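PDB 2EGZ: 3-dehydroquinate dehydratase from Aquifex aeolicus, which probably catalyses the cis-dehydration of 3-dehydroquinate to 3-dehydroshikimate, the third step of the chorismate pathway, through a Schiff base between enzyme and substrate. Local coordinates for residues N72-F77 with L97-N102; P141-K146 with A154-I159; I168-G173 with I190-L195. All coordinates share one frame; numbering follows the deposited sequence.

Contact 1. Residues N72-F77 with L97-N102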
ATOM      1  N   ASN B  72      -4.400  14.912 -12.065  1.00 30.92           N
ATOM      2  CA  ASN B  72      -3.269  15.105 -12.961  1.00 30.48           C
ATOM      3  C   ASN B  72      -1.920  14.908 -12.280  1.00 30.66           C
ATOM      4  O   ASN B  72      -0.916  15.504 -12.684  1.00 30.63           O
ATOM      5  CB  ASN B  72      -3.341  16.500 -13.591  1.00 29.85           C
ATOM      6  CG  ASN B  72      -3.188  17.611 -12.574  1.00 28.64           C
ATOM      7  OD1 ASN B  72      -3.722  17.535 -11.465  1.00 28.45           O
ATOM      8  ND2 ASN B  72      -2.466  18.661 -12.952  1.00 27.59           N
ATOM      9  N   ARG B  73      -1.895  14.062 -11.255  1.00 30.23           N
ATOM     10  CA  ARG B  73      -0.659  13.789 -10.532  1.00 29.58           C
ATOM     11  C   ARG B  73       0.452  13.334 -11.478  1.00 28.18           C
ATOM     12  O   ARG B  73       1.537  13.914 -11.496  1.00 27.61           O
ATOM     13  CB  ARG B  73      -0.907  12.726  -9.462  1.00 29.76           C
ATOM     14  N   GLU B  74       0.180  12.301 -12.272  1.00 27.41           N
ATOM     15  CA  GLU B  74       1.184  11.782 -13.200  1.00 27.50           C
ATOM     16  C   GLU B  74       1.683  12.836 -14.187  1.00 28.24           C
ATOM     17  O   GLU B  74       2.869  12.864 -14.529  1.00 27.58           O
ATOM     18  CB  GLU B  74       0.628  10.582 -13.968  1.00 29.62           C
ATOM     19  CG  GLU B  74       1.566  10.042 -15.040  1.00 32.31           C
ATOM     20  CD  GLU B  74       1.132   8.684 -15.566  1.00 34.73           C
ATOM     21  OE1 GLU B  74      -0.090   8.461 -15.688  1.00 35.01           O
ATOM     22  OE2 GLU B  74       2.011   7.847 -15.864  1.00 36.57           O
ATOM     23  N   GLU B  75       0.776  13.697 -14.642  1.00 27.23           N
ATOM     24  CA  GLU B  75       1.132  14.753 -15.582  1.00 27.08           C
ATOM     25  C   GLU B  75       2.044  15.760 -14.899  1.00 25.43           C
ATOM     26  O   GLU B  75       3.000  16.254 -15.498  1.00 27.97           O
ATOM     27  CB  GLU B  75      -0.135  15.452 -16.097  1.00 26.10           C
ATOM     28  N   LEU B  76       1.743  16.070 -13.644  1.00 24.42           N
ATOM     29  CA  LEU B  76       2.554  17.017 -12.889  1.00 23.70           C
ATOM     30  C   LEU B  76       3.987  16.503 -12.789  1.00 23.80           C
ATOM     31  O   LEU B  76       4.936  17.261 -12.984  1.00 23.84           O
ATOM     32  CB  LEU B  76       1.963  17.222 -11.495  1.00 23.56           C
ATOM     33  CG  LEU B  76       0.662  18.031 -11.470  1.00 23.51           C
ATOM     34  CD1 LEU B  76      -0.029  17.893 -10.122  1.00 22.72           C
ATOM     35  CD2 LEU B  76       0.982  19.484 -11.769  1.00 22.77           C
ATOM     36  N   PHE B  77       4.137  15.214 -12.496  1.00 23.16           N
ATOM     37  CA  PHE B  77       5.461  14.608 -12.386  1.00 23.53           C
ATOM     38  C   PHE B  77       6.210  14.685 -13.715  1.00 24.49           C
ATOM     39  O   PHE B  77       7.379  15.074 -13.761  1.00 23.86           O
ATOM     40  CB  PHE B  77       5.359  13.139 -11.958  1.00 21.73           C
ATOM     41  CG  PHE B  77       5.049  12.945 -10.501  1.00 20.46           C
ATOM     42  CD1 PHE B  77       5.764  13.631  -9.524  1.00 18.17           C
ATOM     43  CD2 PHE B  77       4.071  12.038 -10.100  1.00 20.77           C
ATOM     44  CE1 PHE B  77       5.513  13.422  -8.177  1.00 17.95           C
ATOM     45  CE2 PHE B  77       3.813  11.820  -8.749  1.00 19.92           C
ATOM     46  CZ  PHE B  77       4.539  12.517  -7.786  1.00 17.53           C
ATOM     47  N   LEU B  97       7.708   4.575 -10.622  1.00 27.08           N
ATOM     48  CA  LEU B  97       9.118   4.528 -10.239  1.00 25.36           C
ATOM     49  C   LEU B  97      10.142   4.591 -11.375  1.00 24.96           C
ATOM     50  O   LEU B  97      10.958   5.517 -11.428  1.00 24.19           O
ATOM     51  CB  LEU B  97       9.384   3.284  -9.379  1.00 24.99           C
ATOM     52  CG  LEU B  97       8.615   3.159  -8.056  1.00 23.50           C
ATOM     53  CD1 LEU B  97       9.015   1.870  -7.360  1.00 20.09           C
ATOM     54  CD2 LEU B  97       8.904   4.357  -7.158  1.00 24.19           C
ATOM     55  N   VAL B  98      10.116   3.612 -12.276  1.00 23.17           N
ATOM     56  CA  VAL B  98      11.071   3.590 -13.385  1.00 23.26           C
ATOM     57  C   VAL B  98      10.965   4.868 -14.209  1.00 22.13           C
ATOM     58  O   VAL B  98      11.971   5.457 -14.599  1.00 22.21           O
ATOM     59  CB  VAL B  98      10.829   2.374 -14.312  1.00 23.90           C
ATOM     60  CG1 VAL B  98      11.811   2.398 -15.474  1.00 24.99           C
ATOM     61  CG2 VAL B  98      10.972   1.083 -13.520  1.00 23.39           C
ATOM     62  N   LYS B  99       9.731   5.283 -14.457  1.00 22.86           N
ATOM     63  CA  LYS B  99       9.430   6.483 -15.225  1.00 25.33           C
ATOM     64  C   LYS B  99      10.030   7.745 -14.592  1.00 25.05           C
ATOM     65  O   LYS B  99      10.727   8.511 -15.259  1.00 24.84           O
ATOM     66  CB  LYS B  99       7.910   6.616 -15.350  1.00 26.24           C
ATOM     67  CG  LYS B  99       7.415   7.878 -16.021  1.00 31.18           C
ATOM     68  CD  LYS B  99       5.896   7.838 -16.152  1.00 33.82           C
ATOM     69  CE  LYS B  99       5.333   9.173 -16.599  1.00 35.71           C
ATOM     70  NZ  LYS B  99       5.935   9.633 -17.875  1.00 38.37           N
ATOM     71  N   LEU B 100       9.764   7.954 -13.305  1.00 24.63           N
ATOM     72  CA  LEU B 100      10.282   9.124 -12.602  1.00 24.38           C
ATOM     73  C   LEU B 100      11.798   9.084 -12.438  1.00 23.72           C
ATOM     74  O   LEU B 100      12.447  10.129 -12.349  1.00 24.01           O
ATOM     75  CB  LEU B 100       9.603   9.265 -11.235  1.00 24.91           C
ATOM     76  CG  LEU B 100       8.324  10.115 -11.178  1.00 25.65           C
ATOM     77  CD1 LEU B 100       7.398   9.762 -12.328  1.00 26.94           C
ATOM     78  CD2 LEU B 100       7.625   9.893  -9.848  1.00 23.86           C
ATOM     79  N   TYR B 101      12.367   7.884 -12.393  1.00 23.18           N
ATOM     80  CA  TYR B 101      13.812   7.763 -12.269  1.00 23.45           C
ATOM     81  C   TYR B 101      14.466   8.245 -13.562  1.00 23.09           C
ATOM     82  O   TYR B 101      15.437   9.004 -13.536  1.00 21.22           O
ATOM     83  CB  TYR B 101      14.225   6.313 -12.012  1.00 24.50           C
ATOM     84  CG  TYR B 101      15.714   6.103 -12.160  1.00 26.99           C
ATOM     85  CD1 TYR B 101      16.602   6.554 -11.183  1.00 28.81           C
ATOM     86  CD2 TYR B 101      16.243   5.509 -13.308  1.00 27.51           C
ATOM     87  CE1 TYR B 101      17.980   6.423 -11.345  1.00 28.10           C
ATOM     88  CE2 TYR B 101      17.618   5.374 -13.481  1.00 28.18           C
ATOM     89  CZ  TYR B 101      18.479   5.833 -12.498  1.00 28.05           C
ATOM     90  OH  TYR B 101      19.839   5.713 -12.667  1.00 28.41           O
ATOM     91  N   ASN B 102      13.931   7.797 -14.693  1.00 23.29           N
ATOM     92  CA  ASN B 102      14.475   8.189 -15.989  1.00 23.54           C
ATOM     93  C   ASN B 102      14.372   9.694 -16.195  1.00 22.36           C
ATOM     94  O   ASN B 102      15.316  10.328 -16.661  1.00 21.86           O
ATOM     95  CB  ASN B 102      13.744   7.462 -17.128  1.00 25.03           C
ATOM     96  CG  ASN B 102      14.048   5.973 -17.162  1.00 26.74           C
ATOM     97  OD1 ASN B 102      15.184   5.556 -16.933  1.00 28.03           O
ATOM     98  ND2 ASN B 102      13.036   5.166 -17.470  1.00 27.99           N
TER
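Leu100 sets one methyl of its isobutyl group over the face of the Phe77 ring, where helices 73-80 and 94-107 meet. CD2 stands 4.1 Å from the centroid of the Phe77 ring and only 11° off the ring normal, a CH-pi contact over the middle of the face. The second branch reaches back toward the start of the aromatic side chain, with Leu100 CD1 4.0 Å from Phe77 CB, so the fork of the leucine straddles both the ring and its stem. In Phe77, CG anti to the carbonyl carbon (chi1 -76°) sends the ring out beside the neighbouring helix, and the turn about CB-CG sets its face under the leucine methyl. Beyond the two segments, Ile89 of strand 86-90 touches both Phe77 and Leu100, which ties the pair to the barrel wall, and Thr87 and Ile60 also touch the Phe77 side chain.

Nearer the surface, Glu74 and Lys99 run across each other at about a right angle. The carboxylate meets the aliphatic part of the lysine: Glu74 OE2 is 3.7 Å from Lys99 CE. The lysine chain is extended until its last torsion (chi4 56°), where it bends and leaves NZ 4.8 Å from Glu74 OE2; the ammonium forms its salt bridge with Glu78 instead. The interface thus has an apolar, buried half beside the sheet and a charged outer half. At this separation Glu74 probably adds electrostatic attraction for Lys99 without a direct ion pair, while the direct ionic link between the helices is made by Glu78.

Contact 2. Residues P141-K146 with A154-I159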
ATOM      1  N   PRO B 141      16.176   6.461  -0.529  1.00 12.89           N
ATOM      2  CA  PRO B 141      15.086   5.914   0.277  1.00 11.13           C
ATOM      3  C   PRO B 141      14.742   6.773   1.488  1.00 12.30           C
ATOM      4  O   PRO B 141      15.625   7.263   2.193  1.00  9.84           O
ATOM      5  CB  PRO B 141      15.604   4.524   0.660  1.00 11.73           C
ATOM      6  CG  PRO B 141      17.094   4.727   0.713  1.00 13.46           C
ATOM      7  CD  PRO B 141      17.366   5.591  -0.486  1.00 13.64           C
ATOM      8  N   LYS B 142      13.444   6.962   1.707  1.00 11.56           N
ATOM      9  CA  LYS B 142      12.947   7.748   2.830  1.00 12.04           C
ATOM     10  C   LYS B 142      11.954   6.897   3.603  1.00 12.80           C
ATOM     11  O   LYS B 142      11.020   6.347   3.019  1.00 12.03           O
ATOM     12  CB  LYS B 142      12.239   9.016   2.336  1.00 12.82           C
ATOM     13  CG  LYS B 142      11.481   9.754   3.427  1.00 15.26           C
ATOM     14  CD  LYS B 142      10.800  11.016   2.910  1.00 16.82           C
ATOM     15  CE  LYS B 142      10.095  11.744   4.049  1.00 18.67           C
ATOM     16  NZ  LYS B 142       9.447  13.022   3.624  1.00 18.90           N
ATOM     17  N   ILE B 143      12.161   6.790   4.912  1.00 11.45           N
ATOM     18  CA  ILE B 143      11.275   6.014   5.772  1.00 13.05           C
ATOM     19  C   ILE B 143      10.765   6.923   6.882  1.00 12.68           C
ATOM     20  O   ILE B 143      11.552   7.489   7.633  1.00 13.13           O
ATOM     21  CB  ILE B 143      12.017   4.815   6.420  1.00 14.06           C
ATOM     22  CG1 ILE B 143      12.562   3.887   5.336  1.00 16.59           C
ATOM     23  CG2 ILE B 143      11.069   4.041   7.337  1.00 14.57           C
ATOM     24  CD1 ILE B 143      13.392   2.737   5.878  1.00 16.79           C
ATOM     25  N   ALA B 144       9.448   7.071   6.972  1.00 12.23           N
ATOM     26  CA  ALA B 144       8.839   7.900   8.009  1.00 11.90           C
ATOM     27  C   ALA B 144       7.820   7.013   8.720  1.00 13.36           C
ATOM     28  O   ALA B 144       6.758   6.721   8.169  1.00 12.21           O
ATOM     29  CB  ALA B 144       8.149   9.106   7.381  1.00 13.04           C
ATOM     30  N   VAL B 145       8.148   6.586   9.938  1.00 12.17           N
ATOM     31  CA  VAL B 145       7.274   5.694  10.699  1.00 12.20           C
ATOM     32  C   VAL B 145       7.072   6.129  12.150  1.00 13.13           C
ATOM     33  O   VAL B 145       7.994   6.629  12.797  1.00 12.41           O
ATOM     34  CB  VAL B 145       7.835   4.253  10.692  1.00 12.57           C
ATOM     35  CG1 VAL B 145       7.906   3.729   9.265  1.00 12.06           C
ATOM     36  CG2 VAL B 145       9.230   4.228  11.330  1.00 11.79           C
ATOM     37  N   LYS B 146       5.861   5.926  12.660  1.00 12.46           N
ATOM     38  CA  LYS B 146       5.549   6.312  14.027  1.00 13.84           C
ATOM     39  C   LYS B 146       6.214   5.407  15.050  1.00 13.32           C
ATOM     40  O   LYS B 146       6.106   4.179  14.982  1.00 12.15           O
ATOM     41  CB  LYS B 146       4.036   6.302  14.272  1.00 15.63           C
ATOM     42  CG  LYS B 146       3.664   6.691  15.702  1.00 16.42           C
ATOM     43  CD  LYS B 146       2.163   6.666  15.944  1.00 22.70           C
ATOM     44  CE  LYS B 146       1.834   7.032  17.391  1.00 21.80           C
ATOM     45  NZ  LYS B 146       0.376   6.933  17.680  1.00 23.78           N
ATOM     46  N   ALA B 154      15.472   3.856  18.377  1.00  8.24           N
ATOM     47  CA  ALA B 154      16.797   3.258  18.342  1.00  9.92           C
ATOM     48  C   ALA B 154      16.864   2.187  17.255  1.00 10.06           C
ATOM     49  O   ALA B 154      17.839   2.109  16.506  1.00 11.01           O
ATOM     50  CB  ALA B 154      17.121   2.650  19.712  1.00 11.89           C
ATOM     51  N   ARG B 155      15.813   1.374  17.165  1.00  9.93           N
ATOM     52  CA  ARG B 155      15.752   0.291  16.187  1.00 11.40           C
ATOM     53  C   ARG B 155      15.782   0.799  14.747  1.00 10.07           C
ATOM     54  O   ARG B 155      16.558   0.308  13.927  1.00  9.41           O
ATOM     55  CB  ARG B 155      14.495  -0.557  16.435  1.00 12.74           C
ATOM     56  CG  ARG B 155      14.457  -1.878  15.674  1.00 14.03           C
ATOM     57  CD  ARG B 155      13.455  -2.838  16.316  1.00 14.78           C
ATOM     58  NE  ARG B 155      12.091  -2.313  16.315  1.00 13.92           N
ATOM     59  CZ  ARG B 155      11.298  -2.276  15.246  1.00 13.25           C
ATOM     60  NH1 ARG B 155      10.072  -1.777  15.346  1.00 14.09           N
ATOM     61  NH2 ARG B 155      11.729  -2.736  14.078  1.00 13.52           N
ATOM     62  N   LEU B 156      14.944   1.782  14.436  1.00 10.72           N
ATOM     63  CA  LEU B 156      14.916   2.334  13.084  1.00  9.64           C
ATOM     64  C   LEU B 156      16.296   2.852  12.693  1.00  9.78           C
ATOM     65  O   LEU B 156      16.792   2.575  11.598  1.00 11.91           O
ATOM     66  CB  LEU B 156      13.912   3.490  12.984  1.00  9.14           C
ATOM     67  CG  LEU B 156      13.953   4.264  11.653  1.00  8.61           C
ATOM     68  CD1 LEU B 156      13.537   3.336  10.515  1.00  8.36           C
ATOM     69  CD2 LEU B 156      13.035   5.485  11.715  1.00  6.38           C
ATOM     70  N   LEU B 157      16.920   3.603  13.593  1.00  9.20           N
ATOM     71  CA  LEU B 157      18.234   4.176  13.307  1.00  9.82           C
ATOM     72  C   LEU B 157      19.321   3.125  13.153  1.00 10.51           C
ATOM     73  O   LEU B 157      20.125   3.180  12.218  1.00 12.41           O
ATOM     74  CB  LEU B 157      18.617   5.173  14.404  1.00  9.95           C
ATOM     75  CG  LEU B 157      17.691   6.390  14.502  1.00 10.63           C
ATOM     76  CD1 LEU B 157      17.986   7.177  15.767  1.00 12.50           C
ATOM     77  CD2 LEU B 157      17.873   7.270  13.271  1.00 13.93           C
ATOM     78  N   CYS B 158      19.344   2.158  14.060  1.00 11.03           N
ATOM     79  CA  CYS B 158      20.355   1.111  14.006  1.00 12.24           C
ATOM     80  C   CYS B 158      20.213   0.148  12.834  1.00 12.63           C
ATOM     81  O   CYS B 158      21.208  -0.237  12.215  1.00  9.97           O
ATOM     82  CB  CYS B 158      20.359   0.333  15.317  1.00 15.09           C
ATOM     83  SG  CYS B 158      20.899   1.364  16.686  1.00 20.06           S
ATOM     84  N   ILE B 159      18.982  -0.243  12.529  1.00 11.51           N
ATOM     85  CA  ILE B 159      18.753  -1.170  11.430  1.00 11.85           C
ATOM     86  C   ILE B 159      19.064  -0.521  10.083  1.00 13.36           C
ATOM     87  O   ILE B 159      19.495  -1.193   9.142  1.00 13.35           O
ATOM     88  CB  ILE B 159      17.297  -1.678  11.448  1.00 11.51           C
ATOM     89  CG1 ILE B 159      17.059  -2.505  12.714  1.00 11.46           C
ATOM     90  CG2 ILE B 159      17.002  -2.506  10.202  1.00 10.87           C
ATOM     91  CD1 ILE B 159      17.930  -3.735  12.833  1.00 13.93           C
TER
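With CG anti to the backbone N (chi1 172°) and chi2 at 64°, Leu156 extends from its helix toward strand 140-146 and presents a separate methyl to each of two residues on the same side of that strand. On the strand, chi1 of -60° in Ile143 puts CG2 anti to the backbone N, and this is the branch that meets the leucine. Ile143 CG2 lies 4.1 Å from Leu156 CD1, the two side chains sliding past each other in opposite directions. Val145, two residues further on, behaves differently: its CG2 sits between the backbone N and the carbonyl carbon, and it meets the leucine tip to tip, with Val145 CG2 4.0 Å from Leu156 CD2. One leucine therefore bridges successive outward-facing residues of the strand through wholly apolar contacts, and all three side chains are buried.

Side chains alternate along the strand. Ala144 points away from the helix, and Lys142, the residue that forms the Schiff base with the substrate, extends its side chain into the barrel interior, where NZ binds a tartrate molecule that probably came from the crystallisation liquor. The residues on either side of Ala144 pack against the helix, while the catalytic lysine is carried on the inward-facing side of the same strand.

Strand 140-146, helix 150-160 and strand 168-172 form a beta-alpha-beta unit of the TIM barrel, and this contact seats its helix on its first strand. Leu156 also touches Ser171 of the second strand, Ile143 packs on Val130 and Leu131 of helix 124-136, and Val145 touches Asn117 of strand 110-117.

Contact 3. Residues I168-G173 with I190-L195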
ATOM      1  N   ILE B 168      16.866   8.930   4.191  1.00 10.39           N
ATOM      2  CA  ILE B 168      16.133   9.900   5.001  1.00 10.06           C
ATOM      3  C   ILE B 168      15.368   9.075   6.022  1.00 10.57           C
ATOM      4  O   ILE B 168      14.530   8.246   5.660  1.00 10.94           O
ATOM      5  CB  ILE B 168      15.150  10.720   4.142  1.00 11.00           C
ATOM      6  CG1 ILE B 168      15.937  11.565   3.134  1.00 11.79           C
ATOM      7  CG2 ILE B 168      14.276  11.602   5.040  1.00 11.18           C
ATOM      8  CD1 ILE B 168      15.071  12.159   2.019  1.00 12.53           C
ATOM      9  N   LEU B 169      15.672   9.293   7.296  1.00  9.30           N
ATOM     10  CA  LEU B 169      15.036   8.541   8.368  1.00  9.20           C
ATOM     11  C   LEU B 169      14.258   9.436   9.302  1.00 11.52           C
ATOM     12  O   LEU B 169      14.790  10.425   9.805  1.00 12.01           O
ATOM     13  CB  LEU B 169      16.102   7.800   9.169  1.00 10.30           C
ATOM     14  CG  LEU B 169      16.990   6.888   8.326  1.00 10.88           C
ATOM     15  CD1 LEU B 169      18.126   6.358   9.181  1.00 13.95           C
ATOM     16  CD2 LEU B 169      16.148   5.754   7.756  1.00 11.45           C
ATOM     17  N   ILE B 170      13.004   9.080   9.552  1.00 10.30           N
ATOM     18  CA  ILE B 170      12.173   9.874  10.442  1.00 11.42           C
ATOM     19  C   ILE B 170      11.299   9.006  11.330  1.00 12.58           C
ATOM     20  O   ILE B 170      10.520   8.193  10.831  1.00 11.64           O
ATOM     21  CB  ILE B 170      11.231  10.809   9.651  1.00 13.00           C
ATOM     22  CG1 ILE B 170      12.044  11.708   8.720  1.00 14.64           C
ATOM     23  CG2 ILE B 170      10.419  11.666  10.613  1.00 13.79           C
ATOM     24  CD1 ILE B 170      11.212  12.427   7.698  1.00 17.03           C
ATOM     25  N   SER B 171      11.452   9.160  12.641  1.00 11.50           N
ATOM     26  CA  SER B 171      10.602   8.446  13.587  1.00 12.66           C
ATOM     27  C   SER B 171       9.593   9.518  13.981  1.00 12.50           C
ATOM     28  O   SER B 171       9.946  10.485  14.661  1.00 12.15           O
ATOM     29  CB  SER B 171      11.384   7.994  14.825  1.00 14.53           C
ATOM     30  OG  SER B 171      12.257   6.927  14.514  1.00 18.20           O
ATOM     31  N   MET B 172       8.351   9.365  13.529  1.00 11.83           N
ATOM     32  CA  MET B 172       7.305  10.336  13.827  1.00 12.56           C
ATOM     33  C   MET B 172       6.752  10.148  15.237  1.00 13.06           C
ATOM     34  O   MET B 172       6.922   9.091  15.849  1.00 14.18           O
ATOM     35  CB  MET B 172       6.169  10.226  12.798  1.00 11.60           C
ATOM     36  CG  MET B 172       6.595  10.490  11.346  1.00 13.38           C
ATOM     37  SD  MET B 172       5.244  10.437  10.111  1.00  6.84           S
ATOM     38  CE  MET B 172       4.825   8.676  10.150  1.00 14.59           C
ATOM     39  N   GLY B 173       6.099  11.184  15.757  1.00 12.53           N
ATOM     40  CA  GLY B 173       5.530  11.091  17.089  1.00 13.71           C
ATOM     41  C   GLY B 173       6.429  11.688  18.149  1.00 14.70           C
ATOM     42  O   GLY B 173       7.574  12.040  17.871  1.00 14.52           O
ATOM     43  N   ILE B 190      18.344  14.647   5.014  1.00  8.69           N
ATOM     44  CA  ILE B 190      17.363  15.729   5.072  1.00  8.79           C
ATOM     45  C   ILE B 190      16.471  15.533   6.290  1.00 11.18           C
ATOM     46  O   ILE B 190      16.087  14.404   6.613  1.00  9.70           O
ATOM     47  CB  ILE B 190      16.460  15.750   3.808  1.00  8.92           C
ATOM     48  CG1 ILE B 190      17.302  16.000   2.556  1.00  8.03           C
ATOM     49  CG2 ILE B 190      15.371  16.820   3.952  1.00 11.22           C
ATOM     50  CD1 ILE B 190      16.529  15.812   1.249  1.00 10.50           C
ATOM     51  N   THR B 191      16.166  16.626   6.980  1.00 10.34           N
ATOM     52  CA  THR B 191      15.288  16.571   8.140  1.00 10.76           C
ATOM     53  C   THR B 191      14.128  17.512   7.814  1.00 11.11           C
ATOM     54  O   THR B 191      14.300  18.477   7.075  1.00 11.61           O
ATOM     55  CB  THR B 191      16.015  17.015   9.435  1.00 11.49           C
ATOM     56  OG1 THR B 191      15.198  16.709  10.574  1.00 12.67           O
ATOM     57  CG2 THR B 191      16.308  18.505   9.408  1.00 11.93           C
ATOM     58  N   TYR B 192      12.949  17.218   8.345  1.00 10.61           N
ATOM     59  CA  TYR B 192      11.764  18.022   8.060  1.00 11.78           C
ATOM     60  C   TYR B 192      11.258  18.749   9.295  1.00 13.48           C
ATOM     61  O   TYR B 192      11.121  18.159  10.370  1.00 12.92           O
ATOM     62  CB  TYR B 192      10.660  17.124   7.494  1.00 12.63           C
ATOM     63  CG  TYR B 192      11.041  16.453   6.196  1.00 13.51           C
ATOM     64  CD1 TYR B 192      10.385  16.771   5.007  1.00 14.01           C
ATOM     65  CD2 TYR B 192      12.076  15.515   6.150  1.00 15.40           C
ATOM     66  CE1 TYR B 192      10.751  16.164   3.794  1.00 14.82           C
ATOM     67  CE2 TYR B 192      12.450  14.906   4.948  1.00 15.53           C
ATOM     68  CZ  TYR B 192      11.783  15.236   3.778  1.00 16.75           C
ATOM     69  OH  TYR B 192      12.146  14.638   2.591  1.00 18.28           O
ATOM     70  N   CYS B 193      10.961  20.029   9.123  1.00 13.50           N
ATOM     71  CA  CYS B 193      10.493  20.861  10.222  1.00 15.12           C
ATOM     72  C   CYS B 193       9.133  21.464   9.935  1.00 16.58           C
ATOM     73  O   CYS B 193       8.596  21.328   8.837  1.00 15.81           O
ATOM     74  CB  CYS B 193      11.473  22.015  10.460  1.00 14.17           C
ATOM     75  SG  CYS B 193      13.129  21.544  10.936  1.00 16.23           S
ATOM     76  N   SER B 194       8.586  22.130  10.945  1.00 16.80           N
ATOM     77  CA  SER B 194       7.316  22.832  10.811  1.00 18.21           C
ATOM     78  C   SER B 194       7.770  24.274  10.603  1.00 18.92           C
ATOM     79  O   SER B 194       8.838  24.657  11.079  1.00 20.35           O
ATOM     80  CB  SER B 194       6.496  22.715  12.097  1.00 16.78           C
ATOM     81  OG  SER B 194       7.213  23.231  13.200  1.00 18.63           O
ATOM     82  N   LEU B 195       6.987  25.079   9.894  1.00 20.16           N
ATOM     83  CA  LEU B 195       7.404  26.455   9.657  1.00 20.66           C
ATOM     84  C   LEU B 195       7.575  27.234  10.956  1.00 21.67           C
ATOM     85  O   LEU B 195       8.593  27.903  11.154  1.00 22.57           O
ATOM     86  CB  LEU B 195       6.397  27.175   8.759  1.00 21.35           C
ATOM     87  CG  LEU B 195       6.892  28.538   8.271  1.00 21.78           C
ATOM     88  CD1 LEU B 195       8.151  28.345   7.432  1.00 22.41           C
ATOM     89  CD2 LEU B 195       5.808  29.217   7.455  1.00 22.69           C
TER
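Ile168 and Tyr192 make the dense part of this contact, where two neighbouring strands of the barrel bring their side chains together. Ile168 CG2 approaches the tyrosine ring at its edge, near the ring plane, 3.8 Å from Tyr192 CE2. The same methyl lies 3.7 Å from the carbonyl oxygen of Ile190, so it fills the angle between backbone and ring. The other branch, which chi1 of -65° sets anti to the carbonyl carbon, carries Ile168 CD1 to 4.0 Å from Ile190 CD1 and 3.9 Å from Tyr192 OH. Ile170 adds a methyl obliquely to the ring, with Ile170 CD1 3.6 Å from Tyr192 CD2. Both isoleucines cross the tyrosine at about a right angle, and all four side chains are buried.

Replacing Ile168 by an alanine would probably open a gap beside the edge of Tyr192 and deprive Ile190 CD1 of one apolar neighbour, giving the tyrosine more freedom to shift.

Beyond Ile170 and Tyr192 the packing thins quickly, because the chains diverge: Met172 and Gly173, both partly exposed, continue one chain, while Cys193 to Leu195 lead away without touching them. The short strand axes are 7.0 Å apart at their closest and inclined at 31°. Side chains, not backbone hydrogen bonds, join this pair.

Within the TIM barrel the contact lies at the seam between strands 168-172 and 190-192. Tyr192 also forms a cation-pi interaction with Lys142, the Schiff-base residue, which sets this packing beside the active site. Strand 140-146 pairs with 168-172 through backbone bonds; Ile190 touches Leu2 and Ala4 of strand 2-7, and Thr191 packs on Met209 of helix 206-217.

How the contacts relate
From the N terminus, the chain first closes contact 1, whose 19-residue connection includes strand 86-90 and joins two successive outer helices. Contact 2 follows with a short loop, strand to helix, and contact 3 closes the last, between the seventh and eighth strands of the barrel. The three are in series: none encloses or crosses another. Contact 1 stands apart, its centre about 26 Å from that of contact 2 and about 24 Å from that of contact 3. The latter two adjoin, with centres about 11 Å apart, as strands 140-146 and 168-172 are sheet neighbours; together they tie an outer helix to the barrel wall and bring strands 168-172 and 190-192 together.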